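Local coordinates for hypothetical protein BACOVA_04980 (PDB 3UFI), which probably serves as a structural or adhesive subunit of a FimA-like pilus, contributing to cell adhesion of this gut bacterium, at residues L238-N243 against V266-P271. Numbering follows the deposited sequence. Where two conformers were deposited one is given.
Sequences LEVRMN and VTFENP
Leu238 meets Val266 tip to tip: its CD2 lies 3.9 Å from Val266 CG2 and equally near CG1, so one methyl fits against the fork of the valine. Two residues on, Val240 sends CG1 obliquely to the far end of the Phe268 ring, 3.8 Å from CZ. Met242, a selenomethionine in this crystal, brings its CE to 3.7 Å from Phe268 CD1. Its chain runs extended from the backbone and then bends at the last torsion (chi3 72°), which lays the terminal methyl over the ring. CE stands 3.8 Å from the Phe268 ring centroid, 13° off the normal, a CH-pi contact. SE lies 4.3 Å from that centroid, also above the face, giving a Met-aromatic contact. With an alanine here in place of Phe268, the Met242 methyl would probably lose the ring face it rests on, and a gap is likely to open beside Val240. Tyr247, on the neighbouring strand 245-250, packs edge-to-face with the same ring, and Met273 of strand 273-275 touches Val240, Val266 and Phe268. No hydrogen bond joins the two segments; their strand axes pass 10.9 Å apart, with 43° between their N-to-C directions, a separation suited to face packing rather than strand pairing. Buried apolar side chains thus join the hairpins 237-242/245-250 and 266-268/273-275 face to face, as in the hydrophobic core of a beta-sandwich, consistent with the transthyretin-like folds of fimbrillin-family proteins.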
loop_
_atom_site.group_PDB
_atom_site.type_symbol
_atom_site.label_atom_id
_atom_site.label_comp_id
_atom_site.label_asym_id
_atom_site.label_seq_id
_atom_site.Cartn_x
_atom_site.Cartn_y
_atom_site.Cartn_z
ATOM N N LEU A 238 -21.813 -9.530 -1.941
ATOM C CA LEU A 238 -20.863 -10.532 -1.486
ATOM C C LEU A 238 -21.462 -11.888 -1.798
ATOM O O LEU A 238 -22.574 -12.188 -1.365
ATOM C CB LEU A 238 -20.497 -10.422 0.012
ATOM C CG LEU A 238 -19.566 -11.560 0.548
ATOM C CD1 LEU A 238 -18.191 -11.498 -0.097
ATOM C CD2 LEU A 238 -19.449 -11.526 2.085
ATOM N N GLU A 239 -20.747 -12.674 -2.594
ATOM C CA GLU A 239 -21.137 -14.024 -2.961
ATOM C C GLU A 239 -20.046 -14.969 -2.482
ATOM O O GLU A 239 -18.852 -14.699 -2.681
ATOM C CB GLU A 239 -21.365 -14.139 -4.468
ATOM C CG GLU A 239 -21.822 -15.522 -4.905
ATOM C CD GLU A 239 -22.174 -15.673 -6.369
ATOM O OE1 GLU A 239 -22.725 -14.713 -6.955
ATOM O OE2 GLU A 239 -21.928 -16.769 -6.923
ATOM N N VAL A 240 -20.453 -16.030 -1.784
ATOM C CA VAL A 240 -19.516 -17.015 -1.264
ATOM C C VAL A 240 -19.938 -18.392 -1.736
ATOM O O VAL A 240 -21.090 -18.781 -1.552
ATOM C CB VAL A 240 -19.374 -16.956 0.284
ATOM C CG1 VAL A 240 -18.543 -18.131 0.803
ATOM C CG2 VAL A 240 -18.770 -15.627 0.734
ATOM N N ARG A 241 -19.012 -19.101 -2.401
ATOM C CA ARG A 241 -19.197 -20.475 -2.826
ATOM C C ARG A 241 -18.414 -21.336 -1.822
ATOM O O ARG A 241 -17.193 -21.262 -1.756
ATOM C CB ARG A 241 -18.759 -20.677 -4.288
ATOM C CG ARG A 241 -18.930 -22.108 -4.801
ATOM C CD ARG A 241 -20.387 -22.518 -4.876
ATOM N NE ARG A 241 -20.576 -23.852 -5.431
ATOM C CZ ARG A 241 -21.762 -24.364 -5.749
ATOM N NH1 ARG A 241 -22.874 -23.657 -5.562
ATOM N NH2 ARG A 241 -21.847 -25.586 -6.259
HETATM N N MSE A 242 -19.125 -22.095 -0.985
HETATM C CA MSE A 242 -18.479 -22.884 0.062
HETATM C C MSE A 242 -19.151 -24.230 0.199
HETATM O O MSE A 242 -20.369 -24.290 0.373
HETATM C CB MSE A 242 -18.557 -22.113 1.392
HETATM C CG MSE A 242 -17.776 -22.738 2.524
HETATM SE SE MSE A 242 -17.898 -21.672 4.174
HETATM C CE MSE A 242 -19.749 -22.035 4.674
ATOM N N ASN A 243 -18.343 -25.318 0.172
ATOM C CA ASN A 243 -18.813 -26.697 0.353
ATOM C C ASN A 243 -20.056 -27.007 -0.526
ATOM O O ASN A 243 -21.043 -27.587 -0.056
ATOM C CB ASN A 243 -19.097 -26.987 1.844
ATOM C CG ASN A 243 -19.228 -28.450 2.166
ATOM O OD1 ASN A 243 -18.542 -29.289 1.588
ATOM N ND2 ASN A 243 -20.165 -28.796 3.041
ATOM N N VAL A 266 -18.465 -11.553 8.607
ATOM C CA VAL A 266 -19.259 -12.412 7.732
ATOM C C VAL A 266 -19.526 -13.712 8.507
ATOM O O VAL A 266 -18.600 -14.481 8.768
ATOM C CB VAL A 266 -18.546 -12.637 6.382
ATOM C CG1 VAL A 266 -19.391 -13.495 5.454
ATOM C CG2 VAL A 266 -18.191 -11.309 5.729
ATOM N N THR A 267 -20.775 -13.934 8.912
ATOM C CA THR A 267 -21.131 -15.079 9.751
ATOM C C THR A 267 -22.097 -16.033 9.064
ATOM O O THR A 267 -23.141 -15.619 8.584
ATOM C CB THR A 267 -21.717 -14.581 11.105
ATOM O OG1 THR A 267 -20.905 -13.518 11.601
ATOM C CG2 THR A 267 -21.780 -15.682 12.179
ATOM N N PHE A 268 -21.756 -17.327 9.076
ATOM C CA PHE A 268 -22.608 -18.437 8.603
ATOM C C PHE A 268 -23.330 -18.886 9.868
ATOM O O PHE A 268 -22.739 -19.548 10.712
ATOM C CB PHE A 268 -21.746 -19.528 7.919
ATOM C CG PHE A 268 -21.059 -18.984 6.683
ATOM C CD1 PHE A 268 -21.721 -18.950 5.457
ATOM C CD2 PHE A 268 -19.785 -18.419 6.763
ATOM C CE1 PHE A 268 -21.101 -18.409 4.324
ATOM C CE2 PHE A 268 -19.166 -17.876 5.628
ATOM C CZ PHE A 268 -19.831 -17.871 4.418
ATOM N N GLU A 269 -24.586 -18.454 10.021
ATOM C CA GLU A 269 -25.392 -18.651 11.216
ATOM C C GLU A 269 -26.345 -19.853 11.105
ATOM O O GLU A 269 -27.148 -20.064 12.014
ATOM C CB GLU A 269 -26.175 -17.358 11.522
ATOM C CG GLU A 269 -25.280 -16.147 11.766
ATOM C CD GLU A 269 -25.944 -14.848 12.181
ATOM O OE1 GLU A 269 -27.194 -14.802 12.234
ATOM O OE2 GLU A 269 -25.210 -13.868 12.451
ATOM N N ASN A 270 -26.234 -20.653 10.014
ATOM C CA ASN A 270 -27.050 -21.865 9.770
ATOM C C ASN A 270 -28.574 -21.583 9.696
ATOM O O ASN A 270 -29.259 -21.654 10.719
ATOM C CB ASN A 270 -26.760 -22.937 10.855
ATOM C CG ASN A 270 -27.504 -24.238 10.707
ATOM O OD1 ASN A 270 -28.069 -24.548 9.657
ATOM N ND2 ASN A 270 -27.517 -25.028 11.770
ATOM N N PRO A 271 -29.144 -21.325 8.495
ATOM C CA PRO A 271 -28.520 -21.325 7.157
ATOM C C PRO A 271 -28.000 -19.987 6.626
ATOM O O PRO A 271 -27.281 -19.990 5.628
ATOM C CB PRO A 271 -29.682 -21.758 6.268
ATOM C CG PRO A 271 -30.890 -21.155 6.930
ATOM C CD PRO A 271 -30.607 -21.130 8.405
#